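Local coordinates for solute-binding protein (Thermoactinomyces vulgaris, PDB 2ZYO) that binds maltotetraose and probably other cyclo- and maltodextrins, and probably delivers them to a membrane transporter for uptake, at residues K13-P18 and S290-Y295; A186-E191 and P354-V359; N199-N204 and K386-K391; K282-S287 and E298-L303. All blocks are in the same frame, centred on the assembly; numbering follows the deposited sequence.

Contact 1 lies at the surface and contact 4 in the core, yet both hold helix 293-302: the loop 13-18 meets its first turn, and strand 282-287 packs along it. Their centres are 15 Å apart, and they touch through Pro293 and Leu286. Contacts 2 and 3 form a second cluster, 8 Å between centres, where neighbouring strands 189-192 and 195-201 each send apolar side chains to later parts of the chain. Chemistry follows place. The buried contacts 2 and 4 rely on methionine, aromatic and aliphatic packing, contact 3 adds a lysine bonded to a bridging water on its exposed side, and contact 1 alone is fastened by a carboxylate on backbone N-H groups.

Contact 1: K13-P18 and S290-Y295; sequences KSEGKP and SKYPKY
Tyr292 is the first residue of 290-295 to press firmly on the loop 13-18, and it does so with a ring face: Pro18 CB sits over the ring centre, 3.4 Å from the centroid, in a CH-pi contact. The peptide before the ring is held by an ST turn, in which Ser290 OG accepts from Tyr292 N. Tyr292 is the N-cap residue, and Pro293 opens the helix, a place that suits proline because no N-H is needed there. Pro293 CD lies against Glu15 OE1. The next two residues do offer N-H groups, and the Glu15 carboxylate takes both. Lys294 N gives a 2.9 Å bond to the syn lone pair of Glu15 OE1, while Tyr295 N reaches Glu15 OE2, also on the syn side but out of the carboxylate plane, in a nearly straight bond (N-H...O 171°). The partial positive charge of the helix N-terminus would probably also stabilise the carboxylate. Glu15 can bridge this gap because its CG stands anti to the backbone N (chi1 -166°) and the chain beyond is extended. An alanine here would probably leave these two N-H groups without their acceptor and loosen the hold of the loop on the helix start. Tyr295 then lays its ring against Pro18 CD, 3.4 Å above the ring plane and toward the rim, and its hydroxyl shares water 1 with Glu15 O. The loop lies just before strand 20-25, and helix 293-302 follows strand 278-287; beside them, Ser290 OG is hydrogen-bonded to Asp76, just ahead of strand 77-81.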
loop_
_atom_site.group_PDB
_atom_site.type_symbol
_atom_site.label_atom_id
_atom_site.label_comp_id
_atom_site.label_asym_id
_atom_site.label_seq_id
_atom_site.Cartn_x
_atom_site.Cartn_y
_atom_site.Cartn_z
ATOM N N LYS A 13 -34.478 18.460 11.990
ATOM C CA LYS A 13 -33.570 18.178 10.840
ATOM C C LYS A 13 -32.815 19.429 10.393
ATOM O O LYS A 13 -33.409 20.500 10.237
ATOM C CB LYS A 13 -34.342 17.555 9.667
ATOM C CG LYS A 13 -35.598 18.317 9.234
ATOM C CD LYS A 13 -36.201 17.747 7.950
ATOM C CE LYS A 13 -35.423 18.172 6.704
ATOM N NZ LYS A 13 -35.490 19.640 6.453
ATOM N N SER A 14 -31.506 19.288 10.194
ATOM C CA SER A 14 -30.668 20.411 9.774
ATOM C C SER A 14 -30.130 20.253 8.355
ATOM O O SER A 14 -30.250 21.176 7.547
ATOM C CB SER A 14 -29.523 20.651 10.763
ATOM O OG SER A 14 -30.016 21.037 12.034
ATOM N N GLU A 15 -29.536 19.097 8.052
ATOM C CA GLU A 15 -28.993 18.868 6.712
ATOM C C GLU A 15 -30.098 18.582 5.698
ATOM O O GLU A 15 -30.783 17.558 5.771
ATOM C CB GLU A 15 -27.924 17.767 6.691
ATOM C CG GLU A 15 -27.111 17.760 5.390
ATOM C CD GLU A 15 -25.919 16.826 5.423
ATOM O OE1 GLU A 15 -25.064 16.972 6.319
ATOM O OE2 GLU A 15 -25.826 15.956 4.532
ATOM N N GLY A 16 -30.262 19.513 4.762
ATOM C CA GLY A 16 -31.223 19.367 3.675
ATOM C C GLY A 16 -30.787 18.274 2.723
ATOM O O GLY A 16 -29.588 18.034 2.552
ATOM N N LYS A 17 -31.760 17.601 2.114
ATOM C CA LYS A 17 -31.475 16.526 1.170
ATOM C C LYS A 17 -30.824 17.096 -0.087
ATOM O O LYS A 17 -31.391 17.980 -0.728
ATOM C CB LYS A 17 -32.750 15.761 0.810
ATOM C CG LYS A 17 -32.505 14.474 0.026
ATOM C CD LYS A 17 -33.803 13.848 -0.462
ATOM C CE LYS A 17 -34.491 13.043 0.632
ATOM N NZ LYS A 17 -35.789 12.475 0.172
ATOM N N PRO A 18 -29.623 16.600 -0.434
ATOM C CA PRO A 18 -28.954 17.097 -1.632
ATOM C C PRO A 18 -29.660 16.614 -2.890
ATOM O O PRO A 18 -30.178 15.497 -2.916
ATOM C CB PRO A 18 -27.557 16.476 -1.538
ATOM C CG PRO A 18 -27.747 15.239 -0.733
ATOM C CD PRO A 18 -28.834 15.559 0.251
ATOM N N SER A 290 -17.537 19.756 1.179
ATOM C CA SER A 290 -18.860 19.177 0.979
ATOM C C SER A 290 -19.891 19.890 1.842
ATOM O O SER A 290 -19.668 20.112 3.037
ATOM C CB SER A 290 -18.868 17.683 1.301
ATOM O OG SER A 290 -20.179 17.159 1.158
ATOM N N LYS A 291 -21.013 20.243 1.222
ATOM C CA LYS A 291 -22.123 20.896 1.913
ATOM C C LYS A 291 -23.066 19.860 2.519
ATOM O O LYS A 291 -24.016 20.208 3.228
ATOM C CB LYS A 291 -22.893 21.808 0.951
ATOM C CG LYS A 291 -22.058 22.917 0.316
ATOM C CD LYS A 291 -21.905 24.120 1.238
ATOM C CE LYS A 291 -21.145 25.257 0.559
ATOM N NZ LYS A 291 -21.751 25.691 -0.738
ATOM N N TYR A 292 -22.795 18.585 2.241
ATOM C CA TYR A 292 -23.659 17.495 2.692
ATOM C C TYR A 292 -22.881 16.358 3.361
ATOM O O TYR A 292 -22.923 15.221 2.889
ATOM C CB TYR A 292 -24.490 16.952 1.522
ATOM C CG TYR A 292 -25.212 18.020 0.736
ATOM C CD1 TYR A 292 -26.424 18.546 1.186
ATOM C CD2 TYR A 292 -24.680 18.508 -0.458
ATOM C CE1 TYR A 292 -27.087 19.537 0.463
ATOM C CE2 TYR A 292 -25.333 19.494 -1.186
ATOM C CZ TYR A 292 -26.535 20.001 -0.722
ATOM O OH TYR A 292 -27.182 20.977 -1.445
ATOM N N PRO A 293 -22.186 16.653 4.479
ATOM C CA PRO A 293 -21.368 15.631 5.140
ATOM C C PRO A 293 -22.158 14.392 5.586
ATOM O O PRO A 293 -21.678 13.269 5.417
ATOM C CB PRO A 293 -20.785 16.370 6.353
ATOM C CG PRO A 293 -21.688 17.537 6.566
ATOM C CD PRO A 293 -22.122 17.941 5.198
ATOM N N LYS A 294 -23.357 14.584 6.132
ATOM C CA LYS A 294 -24.148 13.452 6.631
ATOM C C LYS A 294 -24.643 12.543 5.508
ATOM O O LYS A 294 -24.510 11.321 5.591
ATOM C CB LYS A 294 -25.313 13.925 7.504
ATOM C CG LYS A 294 -24.874 14.590 8.800
ATOM C CD LYS A 294 -26.069 15.017 9.633
ATOM C CE LYS A 294 -25.627 15.691 10.922
ATOM N NZ LYS A 294 -26.790 16.172 11.725
ATOM N N TYR A 295 -25.211 13.139 4.462
ATOM C CA TYR A 295 -25.665 12.372 3.305
ATOM C C TYR A 295 -24.500 11.733 2.545
ATOM O O TYR A 295 -24.600 10.584 2.109
ATOM C CB TYR A 295 -26.497 13.242 2.363
ATOM C CG TYR A 295 -27.960 13.345 2.735
ATOM C CD1 TYR A 295 -28.429 14.401 3.523
ATOM C CD2 TYR A 295 -28.880 12.398 2.285
ATOM C CE1 TYR A 295 -29.781 14.503 3.855
ATOM C CE2 TYR A 295 -30.230 12.491 2.614
ATOM C CZ TYR A 295 -30.671 13.545 3.397
ATOM O OH TYR A 295 -32.007 13.635 3.716
HETATM O O HOH W 1 -33.009 15.863 4.857
#

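Contact 2: A186-E191 and P354-V359; sequences AAVFKE and PEMGVV
Met356 and Phe189 make a Met-aromatic contact inside the two-lobed fold of the solute-binding proteins. The sulfur approaches the ring obliquely, SD lying 5.1 Å from the ring centroid, and Phe189 CE2 is the ring atom it meets. Val188 comes to the same sulfur from another direction, its side chain crossing that of Met356 at about a right angle. Val188 CG1 is anti to the backbone N (chi1 -174°) and touches Met356 SD at 3.7 Å. A thioether suits this place, since its large, polarisable sulfur can fill the space between a branched aliphatic group and a ring without asking for a polar partner. Phe189 and Val359 run alongside one another with their tips heading opposite ways, while Glu355 offers only its CB and backbone to the ring tip. The strand that begins at Phe189 pairs with strand 195-201. The loop residues 354-359 run into helix 360-371, whose Trp360 and Asn364 line the sugar pocket. The side chain of Met356 is about 7 Å from a bound glucose unit, which places this packing close to the pocket, probably as part of its second shell. At the far end of the ring, Phe189 CZ rests 3.7 Å from Val359 CG2.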
loop_
_atom_site.group_PDB
_atom_site.type_symbol
_atom_site.label_atom_id
_atom_site.label_comp_id
_atom_site.label_asym_id
_atom_site.label_seq_id
_atom_site.Cartn_x
_atom_site.Cartn_y
_atom_site.Cartn_z
ATOM N N ALA A 186 13.257 -2.284 13.750
ATOM C CA ALA A 186 13.455 -0.916 13.278
ATOM C C ALA A 186 12.143 -0.263 12.857
ATOM O O ALA A 186 11.270 -0.917 12.282
ATOM C CB ALA A 186 14.450 -0.887 12.128
ATOM N N ALA A 187 12.022 1.030 13.150
ATOM C CA ALA A 187 10.854 1.820 12.767
ATOM C C ALA A 187 11.290 3.024 11.932
ATOM O O ALA A 187 12.440 3.461 12.021
ATOM C CB ALA A 187 10.097 2.276 14.008
ATOM N N VAL A 188 10.378 3.552 11.119
ATOM C CA VAL A 188 10.644 4.784 10.374
ATOM C C VAL A 188 10.568 5.979 11.327
ATOM O O VAL A 188 11.551 6.699 11.505
ATOM C CB VAL A 188 9.672 4.987 9.186
ATOM C CG1 VAL A 188 10.093 6.199 8.369
ATOM C CG2 VAL A 188 9.621 3.743 8.303
ATOM N N PHE A 189 9.396 6.175 11.931
ATOM C CA PHE A 189 9.193 7.190 12.964
ATOM C C PHE A 189 8.734 6.506 14.244
ATOM O O PHE A 189 8.011 5.510 14.191
ATOM C CB PHE A 189 8.128 8.207 12.538
ATOM C CG PHE A 189 8.457 8.953 11.273
ATOM C CD1 PHE A 189 9.377 9.998 11.283
ATOM C CD2 PHE A 189 7.826 8.627 10.077
ATOM C CE1 PHE A 189 9.676 10.698 10.115
ATOM C CE2 PHE A 189 8.120 9.320 8.906
ATOM C CZ PHE A 189 9.045 10.356 8.926
ATOM N N LYS A 190 9.148 7.041 15.391
ATOM C CA LYS A 190 8.684 6.522 16.676
ATOM C C LYS A 190 7.189 6.777 16.839
ATOM O O LYS A 190 6.728 7.916 16.723
ATOM C CB LYS A 190 9.470 7.143 17.835
ATOM C CG LYS A 190 8.978 6.761 19.236
ATOM C CD LYS A 190 9.140 5.271 19.529
ATOM C CE LYS A 190 8.755 4.935 20.966
ATOM N NZ LYS A 190 7.339 5.284 21.283
ATOM N N GLU A 191 6.447 5.705 17.095
ATOM C CA GLU A 191 5.000 5.774 17.257
ATOM C C GLU A 191 4.613 5.808 18.728
ATOM O O GLU A 191 5.134 5.037 19.539
ATOM C CB GLU A 191 4.325 4.587 16.560
ATOM C CG GLU A 191 2.808 4.709 16.432
ATOM C CD GLU A 191 2.198 3.633 15.550
ATOM O OE1 GLU A 191 2.664 3.450 14.403
ATOM O OE2 GLU A 191 1.239 2.972 16.000
ATOM N N PRO A 354 3.032 13.935 6.630
ATOM C CA PRO A 354 3.684 14.584 5.485
ATOM C C PRO A 354 5.187 14.313 5.400
ATOM O O PRO A 354 5.734 14.212 4.300
ATOM C CB PRO A 354 3.425 16.074 5.734
ATOM C CG PRO A 354 2.182 16.104 6.548
ATOM C CD PRO A 354 2.280 14.906 7.448
ATOM N N GLU A 355 5.831 14.176 6.555
ATOM C CA GLU A 355 7.276 13.960 6.630
ATOM C C GLU A 355 7.760 12.670 5.961
ATOM O O GLU A 355 8.917 12.583 5.551
ATOM C CB GLU A 355 7.752 14.023 8.083
ATOM C CG GLU A 355 7.675 15.420 8.694
ATOM C CD GLU A 355 6.285 15.797 9.196
ATOM O OE1 GLU A 355 5.396 14.918 9.267
ATOM O OE2 GLU A 355 6.085 16.985 9.524
ATOM N N MET A 356 6.882 11.674 5.842
ATOM C CA MET A 356 7.240 10.433 5.151
ATOM C C MET A 356 7.598 10.682 3.683
ATOM O O MET A 356 8.417 9.963 3.108
ATOM C CB MET A 356 6.120 9.393 5.262
ATOM C CG MET A 356 6.510 8.010 4.744
ATOM S SD MET A 356 7.848 7.258 5.692
ATOM C CE MET A 356 8.347 5.922 4.610
ATOM N N GLY A 357 6.992 11.711 3.094
ATOM C CA GLY A 357 7.232 12.071 1.695
ATOM C C GLY A 357 8.692 12.280 1.329
ATOM O O GLY A 357 9.108 11.963 0.212
ATOM N N VAL A 358 9.472 12.806 2.271
ATOM C CA VAL A 358 10.885 13.102 2.023
ATOM C C VAL A 358 11.825 12.012 2.554
ATOM O O VAL A 358 13.047 12.159 2.498
ATOM C CB VAL A 358 11.296 14.496 2.571
ATOM C CG1 VAL A 358 10.518 15.601 1.860
ATOM C CG2 VAL A 358 11.104 14.573 4.082
ATOM N N VAL A 359 11.248 10.925 3.062
ATOM C CA VAL A 359 12.035 9.795 3.562
ATOM C C VAL A 359 12.498 8.886 2.419
ATOM O O VAL A 359 13.643 8.427 2.417
ATOM C CB VAL A 359 11.264 8.979 4.642
ATOM C CG1 VAL A 359 11.941 7.632 4.923
ATOM C CG2 VAL A 359 11.140 9.783 5.923
#

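Contact 3: N199-N204 and K386-K391; sequences NEIGLN and KIMKEK
Ile201, at the end of strand 195-201, and Leu203, just beyond it, face the side of helix 377-394, the backbones coming closest where the CA atoms of Asn199 and Lys389 are 7.4 Å apart. Ile201 reaches across with its CD1 methyl, carried outward by an extended chi2 (171°). That methyl touches two successive helix residues, Met388 through CB at 3.8 Å and Lys389 through CG. Isoleucine suits the place: CD1 bridges to the helix while the CG2 branch faces Met388 SD. Met388 is extended beyond CG and lies obliquely against Ile201, and its CE methyl ends 3.7 Å from Leu203 CD1, the two side chains crossing at about a right angle. A long, flexible methionine can thus serve two branched partners at once. Leu203 also packs on Val359 and on Ile363 of helix 360-371, which continues the apolar packing. Lys389 lies on the exposed side. Its aliphatic part runs past Ile201 in the opposite direction, and bends at chi3 (84°) and chi4 fold the ammonium back to the strand, where NZ comes to 2.8 Å from Asn199 O. Water 2 accepts from Lys389 NZ at 2.8 Å and from Ile201 N at 3.0 Å, so one solvent molecule joins the lysine to the strand backbone. The contact is therefore graded: on the buried side thioether and methyl groups meet, whereas at the edge a lysine lends its methylenes to the packing and keeps its ammonium on water 2 and close to the Asn199 carbonyl, which would probably ease the cost of holding it beside an apolar patch.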
loop_
_atom_site.group_PDB
_atom_site.type_symbol
_atom_site.label_atom_id
_atom_site.label_comp_id
_atom_site.label_asym_id
_atom_site.label_seq_id
_atom_site.Cartn_x
_atom_site.Cartn_y
_atom_site.Cartn_z
ATOM N N ASN A 199 10.394 13.961 14.391
ATOM C CA ASN A 199 11.734 14.253 14.897
ATOM C C ASN A 199 12.492 13.024 15.399
ATOM O O ASN A 199 13.724 13.046 15.481
ATOM C CB ASN A 199 11.678 15.325 15.990
ATOM C CG ASN A 199 11.523 16.724 15.427
ATOM O OD1 ASN A 199 12.469 17.509 15.432
ATOM N ND2 ASN A 199 10.330 17.043 14.935
ATOM N N GLU A 200 11.761 11.962 15.739
ATOM C CA GLU A 200 12.396 10.712 16.158
ATOM C C GLU A 200 12.382 9.686 15.025
ATOM O O GLU A 200 11.515 8.809 14.963
ATOM C CB GLU A 200 11.773 10.147 17.441
ATOM C CG GLU A 200 12.690 9.150 18.156
ATOM C CD GLU A 200 12.103 8.563 19.433
ATOM O OE1 GLU A 200 12.545 7.466 19.827
ATOM O OE2 GLU A 200 11.200 9.180 20.039
ATOM N N ILE A 201 13.352 9.825 14.126
ATOM C CA ILE A 201 13.534 8.898 13.015
ATOM C C ILE A 201 14.350 7.702 13.502
ATOM O O ILE A 201 15.384 7.871 14.146
ATOM C CB ILE A 201 14.217 9.593 11.807
ATOM C CG1 ILE A 201 13.282 10.649 11.204
ATOM C CG2 ILE A 201 14.638 8.570 10.744
ATOM C CD1 ILE A 201 13.923 11.535 10.145
ATOM N N GLY A 202 13.876 6.496 13.203
ATOM C CA GLY A 202 14.534 5.285 13.689
ATOM C C GLY A 202 15.416 4.583 12.674
ATOM O O GLY A 202 15.881 3.472 12.921
ATOM N N LEU A 203 15.669 5.238 11.544
ATOM C CA LEU A 203 16.347 4.583 10.425
ATOM C C LEU A 203 17.880 4.556 10.502
ATOM O O LEU A 203 18.534 4.026 9.600
ATOM C CB LEU A 203 15.851 5.139 9.081
ATOM C CG LEU A 203 14.396 4.805 8.720
ATOM C CD1 LEU A 203 14.013 5.416 7.386
ATOM C CD2 LEU A 203 14.147 3.294 8.705
ATOM N N ASN A 204 18.451 5.110 11.569
ATOM C CA ASN A 204 19.880 4.901 11.843
ATOM C C ASN A 204 20.141 4.291 13.227
ATOM O O ASN A 204 21.232 4.423 13.789
ATOM C CB ASN A 204 20.713 6.171 11.590
ATOM C CG ASN A 204 20.403 7.294 12.565
ATOM O OD1 ASN A 204 19.265 7.470 12.995
ATOM N ND2 ASN A 204 21.426 8.073 12.906
ATOM N N LYS A 386 20.409 12.155 8.246
ATOM C CA LYS A 386 20.819 13.563 8.224
ATOM C C LYS A 386 20.093 14.337 7.118
ATOM O O LYS A 386 19.592 15.441 7.349
ATOM C CB LYS A 386 22.343 13.680 8.060
ATOM C CG LYS A 386 22.895 15.109 8.109
ATOM C CD LYS A 386 22.645 15.777 9.461
ATOM C CE LYS A 386 23.163 17.211 9.483
ATOM N NZ LYS A 386 22.485 18.098 8.489
ATOM N N ILE A 387 20.033 13.742 5.928
ATOM C CA ILE A 387 19.344 14.333 4.781
ATOM C C ILE A 387 17.841 14.497 5.035
ATOM O O ILE A 387 17.271 15.552 4.743
ATOM C CB ILE A 387 19.612 13.522 3.484
ATOM C CG1 ILE A 387 21.059 13.729 3.027
ATOM C CG2 ILE A 387 18.639 13.919 2.380
ATOM C CD1 ILE A 387 21.550 12.720 2.002
ATOM N N MET A 388 17.215 13.461 5.594
ATOM C CA MET A 388 15.790 13.497 5.945
ATOM C C MET A 388 15.453 14.657 6.865
ATOM O O MET A 388 14.517 15.416 6.607
ATOM C CB MET A 388 15.377 12.209 6.649
ATOM C CG MET A 388 15.295 11.005 5.766
ATOM S SD MET A 388 15.074 9.547 6.787
ATOM C CE MET A 388 15.630 8.299 5.630
ATOM N N LYS A 389 16.227 14.779 7.940
ATOM C CA LYS A 389 15.960 15.750 8.998
ATOM C C LYS A 389 16.098 17.191 8.514
ATOM O O LYS A 389 15.410 18.084 9.013
ATOM C CB LYS A 389 16.858 15.479 10.206
ATOM C CG LYS A 389 16.597 14.121 10.852
ATOM C CD LYS A 389 17.548 13.826 12.003
ATOM C CE LYS A 389 17.066 14.437 13.306
ATOM N NZ LYS A 389 15.746 13.889 13.738
ATOM N N GLU A 390 16.980 17.405 7.539
ATOM C CA GLU A 390 17.108 18.706 6.889
ATOM C C GLU A 390 15.890 18.987 6.008
ATOM O O GLU A 390 15.358 20.098 6.022
ATOM C CB GLU A 390 18.395 18.782 6.062
ATOM C CG GLU A 390 18.746 20.191 5.586
ATOM C CD GLU A 390 19.951 20.222 4.665
ATOM O OE1 GLU A 390 19.886 19.619 3.571
ATOM O OE2 GLU A 390 20.962 20.859 5.031
ATOM N N LYS A 391 15.457 17.973 5.258
ATOM C CA LYS A 391 14.312 18.087 4.346
ATOM C C LYS A 391 12.981 18.283 5.072
ATOM O O LYS A 391 12.075 18.934 4.549
ATOM C CB LYS A 391 14.229 16.864 3.423
ATOM C CG LYS A 391 15.280 16.824 2.307
ATOM C CD LYS A 391 14.975 17.803 1.169
ATOM C CE LYS A 391 13.894 17.274 0.229
ATOM N NZ LYS A 391 13.690 18.164 -0.949
HETATM O O HOH W 2 15.956 11.271 14.580
#

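Contact 4: K282-S287 and E298-L303; sequences KGWYLS and ELMQFL
The indole of Trp284 has Leu303 CD1 over one face, 3.7 Å above the plane and toward the rim, and water 3 at its edge in the ring plane. The two side chains cross at about a right angle, and the methyl makes a CH-pi contact with the five-membered ring. Lys126 adds a cation-pi contact to the same indole. Tryptophan suits the place because its broad indole gives a face to Leu303 and an N-H to water. The Tyr285 ring carries Gly283 O over one face, and its hydroxyl is hydrogen-bonded to Trp80 O. Strand 278-287 belongs to the mixed sheet and is followed by helix 293-302; the segments 282-287 and 298-302 run almost antiparallel, at 170° with axes 9.4 Å apart. Met300 fills the middle: its CG lies 3.7 Å from Trp284 CB, and a bend at chi3 (-70°) brings CE to 3.3 Å from Trp284 O. An alanine in place of Trp284 would probably open a gap beneath Leu303 CD1 and leave water 3 without its indole donor. Water 3 accepts from Trp284 NE1 at 2.8 Å and donates to Leu303 O; no direct hydrogen bond crosses between the segments, and most of the remaining contact is carbon and sulfur.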
loop_
_atom_site.group_PDB
_atom_site.type_symbol
_atom_site.label_atom_id
_atom_site.label_comp_id
_atom_site.label_asym_id
_atom_site.label_seq_id
_atom_site.Cartn_x
_atom_site.Cartn_y
_atom_site.Cartn_z
ATOM N N LYS A 282 -6.592 2.062 -0.005
ATOM C CA LYS A 282 -7.329 3.038 -0.800
ATOM C C LYS A 282 -8.725 3.158 -0.209
ATOM O O LYS A 282 -9.472 2.182 -0.174
ATOM C CB LYS A 282 -7.412 2.611 -2.269
ATOM C CG LYS A 282 -6.086 2.668 -3.020
ATOM C CD LYS A 282 -6.273 2.610 -4.533
ATOM C CE LYS A 282 -6.927 1.318 -5.000
ATOM N NZ LYS A 282 -7.119 1.284 -6.480
ATOM N N GLY A 283 -9.068 4.348 0.271
ATOM C CA GLY A 283 -10.383 4.574 0.859
ATOM C C GLY A 283 -11.157 5.699 0.203
ATOM O O GLY A 283 -10.635 6.400 -0.668
ATOM N N TRP A 284 -12.413 5.848 0.619
ATOM C CA TRP A 284 -13.221 7.015 0.280
ATOM C C TRP A 284 -13.059 8.038 1.389
ATOM O O TRP A 284 -13.170 7.693 2.572
ATOM C CB TRP A 284 -14.703 6.648 0.180
ATOM C CG TRP A 284 -15.093 5.871 -1.036
ATOM C CD1 TRP A 284 -15.614 4.609 -1.069
ATOM C CD2 TRP A 284 -15.011 6.310 -2.397
ATOM N NE1 TRP A 284 -15.856 4.230 -2.368
ATOM C CE2 TRP A 284 -15.492 5.253 -3.204
ATOM C CE3 TRP A 284 -14.568 7.487 -3.016
ATOM C CZ2 TRP A 284 -15.551 5.341 -4.599
ATOM C CZ3 TRP A 284 -14.622 7.574 -4.405
ATOM C CH2 TRP A 284 -15.108 6.504 -5.180
ATOM N N TYR A 285 -12.809 9.288 1.007
ATOM C CA TYR A 285 -12.672 10.387 1.965
ATOM C C TYR A 285 -13.735 11.445 1.709
ATOM O O TYR A 285 -14.312 11.504 0.624
ATOM C CB TYR A 285 -11.264 10.995 1.911
ATOM C CG TYR A 285 -10.178 9.951 1.805
ATOM C CD1 TYR A 285 -10.079 8.929 2.747
ATOM C CD2 TYR A 285 -9.265 9.972 0.755
ATOM C CE1 TYR A 285 -9.097 7.953 2.647
ATOM C CE2 TYR A 285 -8.270 9.000 0.648
ATOM C CZ TYR A 285 -8.198 7.996 1.596
ATOM O OH TYR A 285 -7.227 7.029 1.502
ATOM N N LEU A 286 -13.996 12.266 2.721
ATOM C CA LEU A 286 -15.030 13.289 2.653
ATOM C C LEU A 286 -14.403 14.672 2.541
ATOM O O LEU A 286 -13.692 15.115 3.447
ATOM C CB LEU A 286 -15.928 13.205 3.895
ATOM C CG LEU A 286 -17.085 14.195 4.065
ATOM C CD1 LEU A 286 -18.050 14.149 2.891
ATOM C CD2 LEU A 286 -17.814 13.923 5.375
ATOM N N SER A 287 -14.673 15.345 1.426
ATOM C CA SER A 287 -14.144 16.683 1.192
ATOM C C SER A 287 -14.597 17.646 2.278
ATOM O O SER A 287 -15.765 17.645 2.669
ATOM C CB SER A 287 -14.594 17.208 -0.170
ATOM O OG SER A 287 -14.307 18.591 -0.304
ATOM N N GLU A 298 -23.393 8.701 4.344
ATOM C CA GLU A 298 -24.319 7.611 4.051
ATOM C C GLU A 298 -23.994 6.963 2.703
ATOM O O GLU A 298 -24.017 5.740 2.579
ATOM C CB GLU A 298 -25.774 8.088 4.110
ATOM C CG GLU A 298 -26.227 8.381 5.534
ATOM C CD GLU A 298 -27.583 9.052 5.628
ATOM O OE1 GLU A 298 -28.076 9.587 4.612
ATOM O OE2 GLU A 298 -28.150 9.053 6.745
ATOM N N LEU A 299 -23.676 7.785 1.702
ATOM C CA LEU A 299 -23.225 7.265 0.413
ATOM C C LEU A 299 -21.927 6.469 0.571
ATOM O O LEU A 299 -21.785 5.382 0.010
ATOM C CB LEU A 299 -23.053 8.398 -0.610
ATOM C CG LEU A 299 -22.388 8.074 -1.956
ATOM C CD1 LEU A 299 -23.164 7.036 -2.769
ATOM C CD2 LEU A 299 -22.205 9.348 -2.753
ATOM N N MET A 300 -20.989 7.012 1.345
ATOM C CA MET A 300 -19.711 6.345 1.583
ATOM C C MET A 300 -19.899 4.948 2.169
ATOM O O MET A 300 -19.212 4.005 1.776
ATOM C CB MET A 300 -18.828 7.181 2.508
ATOM C CG MET A 300 -17.428 6.611 2.668
ATOM S SD MET A 300 -16.443 7.409 3.943
ATOM C CE MET A 300 -16.133 9.009 3.194
ATOM N N GLN A 301 -20.823 4.830 3.121
ATOM C CA GLN A 301 -21.154 3.536 3.713
ATOM C C GLN A 301 -21.793 2.606 2.684
ATOM O O GLN A 301 -21.487 1.412 2.642
ATOM C CB GLN A 301 -22.081 3.710 4.917
ATOM C CG GLN A 301 -21.404 4.318 6.126
ATOM C CD GLN A 301 -22.390 4.706 7.203
ATOM O OE1 GLN A 301 -22.799 3.876 8.012
ATOM N NE2 GLN A 301 -22.770 5.978 7.224
ATOM N N PHE A 302 -22.671 3.159 1.853
ATOM C CA PHE A 302 -23.338 2.379 0.813
ATOM C C PHE A 302 -22.324 1.798 -0.175
ATOM O O PHE A 302 -22.470 0.663 -0.631
ATOM C CB PHE A 302 -24.388 3.227 0.084
ATOM C CG PHE A 302 -25.277 2.434 -0.826
ATOM C CD1 PHE A 302 -26.459 1.871 -0.352
ATOM C CD2 PHE A 302 -24.935 2.247 -2.162
ATOM C CE1 PHE A 302 -27.284 1.128 -1.196
ATOM C CE2 PHE A 302 -25.754 1.504 -3.010
ATOM C CZ PHE A 302 -26.928 0.947 -2.525
ATOM N N LEU A 303 -21.286 2.577 -0.478
ATOM C CA LEU A 303 -20.253 2.165 -1.429
ATOM C C LEU A 303 -19.253 1.167 -0.845
ATOM O O LEU A 303 -18.463 0.582 -1.584
ATOM C CB LEU A 303 -19.495 3.385 -1.966
ATOM C CG LEU A 303 -20.266 4.441 -2.767
ATOM C CD1 LEU A 303 -19.366 5.628 -3.064
ATOM C CD2 LEU A 303 -20.840 3.866 -4.060
HETATM O O HOH W 3 -16.481 1.622 -3.310
#